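Local coordinates for RagA protein (PDB 6SLN) that probably imports peptides across the outer membrane of Porphyromonas gingivalis as a TonB-dependent receptor built on a transmembrane beta-barrel, at residues Leu231-Lys234 and Pro235-Asn238; Ala299-Leu302 and Lys303-Phe306; Arg377-Asp380 and Tyr381-Lys384; Thr396-Arg399 and Tyr400-Pro403; Pro422-Thr425 and Glu426-Ala430. All coordinates share one frame; numbering follows the deposited sequence.

How the contacts relate
The five contacts follow one another along the chain, each a short local turn or cap; none nests in or crosses another. Contact 1 closes the turn where strand 218-230 runs out into helix 234-237, and contact 2 is helix 301-305, just before strand 309-322. Contacts 3, 4 and 5 all lie in the long connection between strands 363-377 and 435-450: at its start, after helix 390-396, and where strand 423-424 enters helix 426-432. Contact 2 is the hub. Leu302 touches Leu236 of contact 1, Phe306 meets Phe382 of contact 3, Trp301 packs on Met397 of contact 4, and Leu305 reaches Glu426 of contact 5. Contact 4 also touches contact 1 through Arg399 and contact 5 through Pro403.

Contact 1. Residues Leu231-Lys234 and Pro235-Asn238; sequences LNTK and PLDN
Leu236 N gives its hydrogen to Thr233 O at 2.9 Å, and one residue further on Asp237 N repeats the step to Lys234 O, also at 2.9 Å. The first of these bonds is the straighter, 156° at the hydrogen, and the two together wind the chain from the end of strand 218-230 into the single turn of helix 234-237. Just ahead of the turn sits Asn232, whose OD1 accepts from Lys234 N in a weak capping bond of 3.4 Å, the link that closes an Asx turn. Its CG is anti to the backbone N (chi1 168°), which carries the amide forward to the first residues of the turn, where it crosses Pro235 obliquely, with ND2 3.3 Å from Pro235 CD. That same ND2 donates to Phe970 O, so both ends of the amide have a partner, which should limit its rotation. On another side of the turn, Leu236 CD1 lies 3.4 Å from Thr233 O and then meets Leu302 of helix 301-305, while Pro235 and Leu236 both rest on Leu395 of helix 390-396. The Asp237 carboxylate folds back beside Lys234, yet Lys234 NZ stays 6.8 Å from Asp237 OD2, so no salt bridge forms. Asn238 OD1 faces Lys234 O, acceptor to acceptor, and its ND2 makes a weak bond to Asp891. Proline has no N-H to give, but in the first turn of a helix none is called for. Two backbone bonds and a weak Asn232 cap therefore hold the turn, while the Asp237 carboxylate lies beside carbonyl oxygens and makes no bond across the contact.

Contact 2. Residues Ala299-Leu302 and Lys303-Phe306; sequences ADWL and KALF
Asp300 reaches forward to Lys303 through a side chain held almost fully anti to its own nitrogen (chi1 -175°). From CB the chain runs to CG, which packs 3.8 Å from Lys303 CB. OD1 then takes the hydrogen of Lys303 N at 3.0 Å along a nearly straight line, 173°, though the donor comes from above the carboxylate plane. The other oxygen, OD2, lies alongside the lysine's aliphatic chain, 3.8 Å from Lys303 CE. Bends far along that chain leave NZ 4.5 Å from Asp300 OD2, opposite charges near each other but short of a salt bridge. This is the N-cap of helix 301-305: Asp300 also supplies its carbonyl to Ala304 N, and it is the centre of an inverse gamma turn that brings the chain in. One residue on, the Trp301 ring folds along the helix. Leu305 CD1 meets its edge at CE3, 3.5 Å away, and Ala304 CB comes obliquely to the same CE3. The indole NE1 looks the other way, donating to Tyr401 O. Around the helix, the Leu302 and Phe306 side chains cross at about a right angle, Leu302 CD1 lying 4.1 Å from Phe306 CD1, and both pack on Val394 of helix 390-396.

Contact 3. Residues Arg377-Asp380 and Tyr381-Lys384; sequences RSAD and YFGK
Ala379 and Phe382 make the close part of this contact. The methyl of Ala379 lies near the plane of the Phe382 ring and meets its edge, with Ala379 CB 3.6 Å from both Phe382 CD2 and Phe382 CE2. Ala379 is buried here. Phe382 keeps its CG beside the backbone N (chi1 -74°), which leaves the ring on the alanine's side of the chain, where Phe306, Ala340 and Tyr983 also pack against it. Phe382 is the second residue of a type II beta turn from Tyr381 to Lys384, closed by Lys384 N to Tyr381 O at 3.1 Å; Gly383 takes the positive phi (78°) that this turn needs at its third position.

The remainder is looser. Asp380 is exposed and touches the second segment through its backbone and CB, while its carbonyl lies obliquely to the neighbouring Tyr381 ring. Tyr381 in turn meets Tyr386 edge-to-face. Lys384 bends back at chi3 and brings its NZ to 3.8 Å from Asp380 O, too far for a hydrogen bond, and the lysine also packs on a polar side chain of the bound peptide. Backbone groups find their polar partners nearby: Ala379 N donates to Asp137, and Tyr381 N makes a weak bond to Glu342.

No hydrogen bond spans the two segments, so beyond the continuous backbone the contact rests on the apolar edge packing of Ala379 on Phe382; the lysine amine is merely near Asp380 O, which may be mildly favourable without fixing its position.

Contact 4. Residues Thr396-Arg399 and Tyr400-Pro403; sequences TMPR and YYNP
The backbone makes a type I beta turn from Pro398 to Tyr401, with Tyr401 N donating to Pro398 O at 3.1 Å from well above the carbonyl plane. On this frame the proline ring meets both tyrosines. Pro398 CB stands over one face of Tyr400 in a CH-pi contact, 3.8 Å from the ring centroid and 19° off the ring normal, slightly offset toward the rim near Tyr400 CZ. Tyr400 gets there with CG placed between its own nitrogen and carbonyl carbon (chi1 46°), a position that folds the ring back over the turn. Pro398 CG, meanwhile, lies 3.6 Å from Tyr401 CD2, approaching that ring obliquely. Tyr400 CE1 in turn sits over a face of Tyr401, so proline and both rings form one compact cluster. Met397 joins it with a chain bent at both of its later torsions, CE ending 4.1 Å from Tyr401 CD2. Arg399 turns the other way: its NH1 donates to Met397 O at 2.8 Å, in the carbonyl plane and on a lone pair, while NH2 bonds to Val394 O. One guanidinium therefore takes up two carbonyls, one in the last turn of helix 390-396 and one just past its end. The phenol hydroxyls of these buried tyrosines are satisfied farther off, Tyr400 with Gln249 OE1 and Tyr401 with Tyr417 N, and Leu245 of helix 242-252 covers Pro398 and Tyr400. The whole is a proline-led type I turn packed by aromatic rings, following the end of helix 390-396 inside the long connection between two barrel strands.

Contact 5. Residues Pro422-Thr425 and Glu426-Ala430; sequences PSMT and EPYFA
Met424 sets its sulfur against the edges of two aromatic rings that follow one another in sequence. SD lies in the plane of the Tyr428 ring, 4.5 Å from its centroid and 85° off the normal, with Tyr428 CD2 the nearest carbon at 3.4 Å. The second Met-aromatic contact is longer: SD is 5.5 Å from the centroid of Phe429, again at the edge, and the terminal methyl closes the gap, Met424 CE resting 3.8 Å from Phe429 CD1. A bend at the last torsion (chi3 -97°) turns that methyl toward the phenylalanine; the two side chains cross at about a right angle, the methyl at the ring edge. Both rings have CG anti to the backbone N, which throws them back toward the strand.

Thr425, at the N-cap position, joins strand to helix. Its carbonyl receives Phe429 N at 2.7 Å almost head-on, while Pro427, in the first turn, has no N-H to offer. The threonine hydroxyl packs 3.5 Å from Tyr428 CB. Tyr428 OH bonds to Asn479 OD1, and the Tyr428 ring also meets that of Tyr481. The arrangement is a strand-to-helix junction with Thr425 at the N-cap position, its hydroxyl turned to Ala411 O in the chain approaching strand 413-414: the small two-stranded antiparallel sheet of 413-414 and 423-424 hands the chain to helix 426-432, which leads on to barrel strand 435-450.

Contact 1. Residues Leu231-Lys234 and Pro235-Asn238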
# COMPACT_ATOMS: atom_id res chain seq x y z
N LEU A 231 2.93 4.62 39.02
CA LEU A 231 2.19 4.60 40.28
C LEU A 231 2.96 4.01 41.45
O LEU A 231 2.49 4.13 42.59
CB LEU A 231 0.85 3.85 40.14
CG LEU A 231 0.57 2.47 39.53
CD1 LEU A 231 1.36 1.29 40.12
CD2 LEU A 231 -0.92 2.21 39.70
N ASN A 232 4.11 3.40 41.23
CA ASN A 232 4.85 2.83 42.35
C ASN A 232 6.33 2.92 42.05
O ASN A 232 6.76 2.60 40.94
CB ASN A 232 4.40 1.38 42.59
CG ASN A 232 5.31 0.65 43.55
OD1 ASN A 232 5.47 1.05 44.69
ND2 ASN A 232 5.88 -0.45 43.08
N THR A 233 7.11 3.36 43.05
CA THR A 233 8.55 3.56 42.87
C THR A 233 9.39 2.64 43.74
O THR A 233 10.62 2.61 43.58
CB THR A 233 8.94 5.03 43.13
OG1 THR A 233 8.34 5.53 44.35
CG2 THR A 233 8.47 5.88 41.95
N LYS A 234 8.76 1.84 44.60
CA LYS A 234 9.48 0.96 45.51
C LYS A 234 10.56 0.09 44.87
O LYS A 234 11.61 -0.09 45.51
CB LYS A 234 8.48 0.06 46.25
CG LYS A 234 7.81 0.74 47.44
CD LYS A 234 6.81 -0.18 48.15
CE LYS A 234 7.47 -0.93 49.31
NZ LYS A 234 6.47 -1.66 50.13
N PRO A 235 10.38 -0.48 43.67
CA PRO A 235 11.47 -1.31 43.11
C PRO A 235 12.78 -0.57 43.01
O PRO A 235 13.83 -1.21 42.96
CB PRO A 235 10.94 -1.69 41.72
CG PRO A 235 9.48 -1.65 41.85
CD PRO A 235 9.18 -0.53 42.81
N LEU A 236 12.74 0.75 42.96
CA LEU A 236 13.98 1.50 42.84
C LEU A 236 14.74 1.57 44.16
O LEU A 236 15.98 1.62 44.15
CB LEU A 236 13.69 2.90 42.31
CG LEU A 236 13.31 2.83 40.83
CD1 LEU A 236 11.93 3.42 40.56
CD2 LEU A 236 14.37 3.50 40.02
N ASP A 237 14.03 1.53 45.30
CA ASP A 237 14.64 1.80 46.60
C ASP A 237 15.87 0.94 46.85
O ASP A 237 16.91 1.44 47.28
CB ASP A 237 13.62 1.57 47.73
CG ASP A 237 12.45 2.58 47.70
OD1 ASP A 237 12.37 3.43 46.78
OD2 ASP A 237 11.59 2.50 48.60
N ASN A 238 15.78 -0.34 46.51
CA ASN A 238 16.72 -1.36 46.94
C ASN A 238 17.82 -1.65 45.92
O ASN A 238 18.62 -2.57 46.15
CB ASN A 238 15.96 -2.65 47.23
CG ASN A 238 14.89 -2.94 46.16
OD1 ASN A 238 13.76 -2.44 46.24
ND2 ASN A 238 15.26 -3.71 45.13

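Contact 2. Residues Ala299-Leu302 and Lys303-Phe306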
# COMPACT_ATOMS: atom_id res chain seq x y z
N ALA A 299 22.95 8.55 37.68
CA ALA A 299 21.83 9.08 36.93
C ALA A 299 20.51 8.47 37.40
O ALA A 299 20.44 7.34 37.89
CB ALA A 299 22.03 8.83 35.44
N ASP A 300 19.46 9.27 37.26
CA ASP A 300 18.10 8.88 37.59
C ASP A 300 17.51 8.21 36.36
O ASP A 300 16.84 8.84 35.53
CB ASP A 300 17.31 10.11 38.02
CG ASP A 300 15.92 9.78 38.52
OD1 ASP A 300 15.42 8.69 38.17
OD2 ASP A 300 15.33 10.60 39.26
N TRP A 301 17.77 6.90 36.22
CA TRP A 301 17.31 6.20 35.03
C TRP A 301 15.79 6.07 34.98
O TRP A 301 15.25 5.86 33.90
CB TRP A 301 17.96 4.82 34.93
CG TRP A 301 19.24 4.86 34.22
CD1 TRP A 301 20.49 4.93 34.77
CD2 TRP A 301 19.42 4.90 32.81
NE1 TRP A 301 21.44 4.98 33.78
CE2 TRP A 301 20.81 4.97 32.56
CE3 TRP A 301 18.54 4.91 31.73
CZ2 TRP A 301 21.33 5.03 31.28
CZ3 TRP A 301 19.06 4.96 30.47
CH2 TRP A 301 20.44 5.01 30.25
N LEU A 302 15.12 6.19 36.12
CA LEU A 302 13.67 6.34 36.14
C LEU A 302 13.25 7.55 35.32
O LEU A 302 12.52 7.42 34.33
CB LEU A 302 13.18 6.47 37.58
CG LEU A 302 11.67 6.76 37.70
CD1 LEU A 302 10.82 5.69 36.97
CD2 LEU A 302 11.20 6.97 39.14
N LYS A 303 13.73 8.73 35.70
CA LYS A 303 13.42 9.93 34.94
C LYS A 303 13.99 9.87 33.52
O LYS A 303 13.42 10.49 32.61
CB LYS A 303 13.91 11.18 35.68
CG LYS A 303 13.57 12.48 34.96
CD LYS A 303 13.94 13.69 35.78
CE LYS A 303 13.75 13.37 37.25
NZ LYS A 303 12.36 13.66 37.70
N ALA A 304 15.06 9.11 33.30
CA ALA A 304 15.57 8.95 31.94
C ALA A 304 14.55 8.29 31.02
O ALA A 304 14.59 8.52 29.81
CB ALA A 304 16.85 8.12 31.97
N LEU A 305 13.66 7.45 31.56
CA LEU A 305 12.75 6.68 30.72
C LEU A 305 11.27 6.86 31.02
O LEU A 305 10.46 6.25 30.32
CB LEU A 305 13.11 5.18 30.78
CG LEU A 305 14.50 4.92 30.21
CD1 LEU A 305 15.24 3.97 31.10
CD2 LEU A 305 14.49 4.44 28.75
N PHE A 306 10.89 7.65 32.01
CA PHE A 306 9.48 7.89 32.30
C PHE A 306 9.29 9.34 32.68
O PHE A 306 10.17 9.97 33.29
CB PHE A 306 8.93 6.98 33.43
CG PHE A 306 8.82 5.53 33.04
CD1 PHE A 306 9.93 4.70 33.05
CD2 PHE A 306 7.60 5.01 32.63
CE1 PHE A 306 9.83 3.37 32.68
CE2 PHE A 306 7.49 3.69 32.29
CZ PHE A 306 8.60 2.87 32.30

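Contact 3. Residues Arg377-Asp380 and Tyr381-Lys384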
# COMPACT_ATOMS: atom_id res chain seq x y z
N ARG A 377 -0.85 5.15 19.29
CA ARG A 377 0.53 4.71 19.30
C ARG A 377 0.78 3.88 20.55
O ARG A 377 0.21 4.13 21.62
CB ARG A 377 1.55 5.86 19.25
CG ARG A 377 2.79 5.43 18.46
CD ARG A 377 4.08 6.11 18.86
NE ARG A 377 4.10 7.52 18.52
CZ ARG A 377 5.16 8.16 18.01
NH1 ARG A 377 6.29 7.50 17.76
NH2 ARG A 377 5.07 9.46 17.75
N SER A 378 1.67 2.91 20.40
CA SER A 378 2.01 1.97 21.46
C SER A 378 3.51 1.90 21.61
O SER A 378 4.26 2.00 20.63
CB SER A 378 1.47 0.60 21.16
OG SER A 378 0.07 0.70 21.09
N ALA A 379 3.93 1.77 22.86
CA ALA A 379 5.34 1.58 23.17
C ALA A 379 5.60 0.08 23.04
O ALA A 379 5.02 -0.73 23.77
CB ALA A 379 5.65 2.10 24.57
N ASP A 380 6.45 -0.28 22.08
CA ASP A 380 6.51 -1.65 21.62
C ASP A 380 7.83 -2.32 21.97
O ASP A 380 8.33 -3.15 21.22
CB ASP A 380 6.24 -1.70 20.12
CG ASP A 380 4.75 -1.55 19.81
OD1 ASP A 380 3.92 -2.02 20.61
OD2 ASP A 380 4.42 -0.94 18.77
N TYR A 381 8.40 -1.97 23.12
CA TYR A 381 9.51 -2.73 23.67
C TYR A 381 9.19 -3.31 25.03
O TYR A 381 9.87 -4.25 25.46
CB TYR A 381 10.77 -1.86 23.76
CG TYR A 381 11.39 -1.63 22.40
CD1 TYR A 381 11.63 -2.70 21.55
CD2 TYR A 381 11.71 -0.36 21.96
CE1 TYR A 381 12.20 -2.51 20.31
CE2 TYR A 381 12.27 -0.16 20.72
CZ TYR A 381 12.51 -1.24 19.90
OH TYR A 381 13.06 -1.05 18.65
N PHE A 382 8.15 -2.80 25.68
CA PHE A 382 7.77 -3.27 26.99
C PHE A 382 7.38 -4.75 26.95
O PHE A 382 6.94 -5.27 25.92
CB PHE A 382 6.63 -2.42 27.54
CG PHE A 382 7.09 -1.05 28.00
CD1 PHE A 382 7.51 -0.85 29.29
CD2 PHE A 382 7.11 0.01 27.12
CE1 PHE A 382 7.93 0.38 29.71
CE2 PHE A 382 7.55 1.24 27.52
CZ PHE A 382 7.96 1.42 28.82
N GLY A 383 7.59 -5.43 28.07
CA GLY A 383 7.41 -6.85 28.12
C GLY A 383 8.53 -7.65 27.52
O GLY A 383 8.60 -8.85 27.76
N LYS A 384 9.41 -7.04 26.75
CA LYS A 384 10.65 -7.68 26.31
C LYS A 384 11.83 -7.08 27.06
O LYS A 384 11.73 -6.03 27.72
CB LYS A 384 10.80 -7.54 24.79
CG LYS A 384 9.90 -8.47 24.03
CD LYS A 384 9.99 -8.30 22.52
CE LYS A 384 9.38 -6.98 22.09
NZ LYS A 384 9.64 -6.72 20.64

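Contact 4. Residues Thr396-Arg399 and Tyr400-Pro403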
# COMPACT_ATOMS: atom_id res chain seq x y z
N THR A 396 17.91 -1.78 35.78
CA THR A 396 19.12 -2.53 35.49
C THR A 396 20.23 -1.70 34.87
O THR A 396 21.31 -2.25 34.64
CB THR A 396 18.82 -3.73 34.58
OG1 THR A 396 18.06 -3.30 33.44
CG2 THR A 396 18.04 -4.75 35.35
N MET A 397 20.01 -0.44 34.56
CA MET A 397 21.09 0.35 33.99
C MET A 397 22.10 0.68 35.09
O MET A 397 21.71 1.19 36.15
CB MET A 397 20.56 1.63 33.33
CG MET A 397 19.95 1.44 31.91
SD MET A 397 21.10 0.69 30.75
CE MET A 397 22.52 1.75 30.77
N PRO A 398 23.39 0.37 34.90
CA PRO A 398 24.41 0.87 35.82
C PRO A 398 24.20 2.35 36.07
O PRO A 398 24.02 3.13 35.14
CB PRO A 398 25.72 0.61 35.07
CG PRO A 398 25.42 -0.52 34.16
CD PRO A 398 23.98 -0.34 33.75
N ARG A 399 24.18 2.74 37.33
CA ARG A 399 23.88 4.12 37.66
C ARG A 399 25.02 5.08 37.32
O ARG A 399 24.80 6.29 37.29
CB ARG A 399 23.50 4.22 39.13
CG ARG A 399 22.02 4.13 39.38
CD ARG A 399 21.50 2.74 39.08
NE ARG A 399 20.11 2.64 39.49
CZ ARG A 399 19.11 2.37 38.66
NH1 ARG A 399 19.34 2.16 37.37
NH2 ARG A 399 17.88 2.33 39.14
N TYR A 400 26.21 4.57 37.00
CA TYR A 400 27.31 5.41 36.53
C TYR A 400 27.24 5.68 35.03
O TYR A 400 28.12 6.38 34.50
CB TYR A 400 28.67 4.80 36.88
CG TYR A 400 28.83 3.32 36.58
CD1 TYR A 400 29.08 2.86 35.28
CD2 TYR A 400 28.78 2.38 37.60
CE1 TYR A 400 29.26 1.52 35.02
CE2 TYR A 400 28.95 1.02 37.35
CZ TYR A 400 29.19 0.59 36.06
OH TYR A 400 29.35 -0.77 35.81
N TYR A 401 26.25 5.14 34.35
CA TYR A 401 25.96 5.47 32.97
C TYR A 401 24.91 6.56 32.97
O TYR A 401 23.87 6.43 33.61
CB TYR A 401 25.48 4.26 32.18
CG TYR A 401 26.60 3.35 31.81
CD1 TYR A 401 27.84 3.86 31.49
CD2 TYR A 401 26.43 1.98 31.82
CE1 TYR A 401 28.89 3.03 31.16
CE2 TYR A 401 27.47 1.13 31.51
CZ TYR A 401 28.70 1.66 31.18
OH TYR A 401 29.73 0.80 30.85
N ASN A 402 25.18 7.64 32.24
CA ASN A 402 24.42 8.88 32.37
C ASN A 402 23.89 9.28 31.01
O ASN A 402 24.69 9.63 30.11
CB ASN A 402 25.30 9.99 32.94
CG ASN A 402 24.55 11.27 33.20
OD1 ASN A 402 23.32 11.29 33.34
ND2 ASN A 402 25.27 12.35 33.26
N PRO A 403 22.57 9.26 30.80
CA PRO A 403 22.01 9.72 29.53
C PRO A 403 21.65 11.19 29.51
O PRO A 403 21.00 11.63 28.56
CB PRO A 403 20.74 8.85 29.41
CG PRO A 403 20.27 8.72 30.85
CD PRO A 403 21.53 8.79 31.73

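Contact 5. Residues Pro422-Thr425 and Glu426-Ala430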
# COMPACT_ATOMS: atom_id res chain seq x y z
N PRO A 422 27.13 4.90 19.82
CA PRO A 422 26.40 5.36 21.00
C PRO A 422 24.95 4.97 20.88
O PRO A 422 24.43 4.76 19.79
CB PRO A 422 26.58 6.89 20.98
CG PRO A 422 27.72 7.13 20.00
CD PRO A 422 27.61 6.03 19.00
N SER A 423 24.29 4.87 22.02
CA SER A 423 22.92 4.39 22.07
C SER A 423 22.00 5.59 22.17
O SER A 423 22.24 6.50 22.96
CB SER A 423 22.73 3.46 23.28
OG SER A 423 23.19 2.15 22.96
N MET A 424 20.95 5.58 21.35
CA MET A 424 20.01 6.68 21.34
C MET A 424 19.12 6.66 22.58
O MET A 424 18.73 5.60 23.07
CB MET A 424 19.17 6.60 20.10
CG MET A 424 19.97 6.90 18.86
SD MET A 424 18.95 7.03 17.38
CE MET A 424 19.14 5.43 16.75
N THR A 425 18.82 7.84 23.10
CA THR A 425 17.80 7.96 24.12
C THR A 425 16.41 7.92 23.51
O THR A 425 16.23 8.08 22.29
CB THR A 425 17.94 9.28 24.84
OG1 THR A 425 17.95 10.30 23.84
CG2 THR A 425 19.25 9.31 25.62
N GLU A 426 15.40 7.74 24.37
CA GLU A 426 14.03 7.65 23.89
C GLU A 426 13.63 8.87 23.09
O GLU A 426 13.24 8.73 21.92
CB GLU A 426 13.06 7.40 25.06
CG GLU A 426 13.31 6.12 25.86
CD GLU A 426 13.23 4.85 25.03
OE1 GLU A 426 12.49 4.82 24.04
OE2 GLU A 426 13.91 3.87 25.39
N PRO A 427 13.73 10.09 23.61
CA PRO A 427 13.26 11.24 22.82
C PRO A 427 13.99 11.35 21.50
O PRO A 427 13.38 11.66 20.47
CB PRO A 427 13.54 12.43 23.73
CG PRO A 427 13.74 11.83 25.10
CD PRO A 427 14.39 10.53 24.85
N TYR A 428 15.29 11.05 21.48
CA TYR A 428 16.00 11.14 20.22
C TYR A 428 15.60 10.02 19.29
O TYR A 428 15.44 10.23 18.08
CB TYR A 428 17.51 11.12 20.44
CG TYR A 428 18.25 11.34 19.15
CD1 TYR A 428 18.46 12.63 18.66
CD2 TYR A 428 18.71 10.26 18.41
CE1 TYR A 428 19.13 12.83 17.49
CE2 TYR A 428 19.38 10.45 17.22
CZ TYR A 428 19.58 11.73 16.76
OH TYR A 428 20.26 11.91 15.58
N PHE A 429 15.44 8.81 19.84
CA PHE A 429 15.03 7.69 19.02
C PHE A 429 13.70 7.99 18.34
O PHE A 429 13.55 7.77 17.14
CB PHE A 429 14.94 6.42 19.86
CG PHE A 429 14.70 5.19 19.06
CD1 PHE A 429 15.72 4.65 18.29
CD2 PHE A 429 13.44 4.61 19.03
CE1 PHE A 429 15.49 3.54 17.50
CE2 PHE A 429 13.21 3.48 18.25
CZ PHE A 429 14.24 2.95 17.48
N ALA A 430 12.74 8.55 19.08
CA ALA A 430 11.42 8.81 18.52
C ALA A 430 11.48 9.81 17.38
O ALA A 430 10.61 9.81 16.51
CB ALA A 430 10.47 9.30 19.62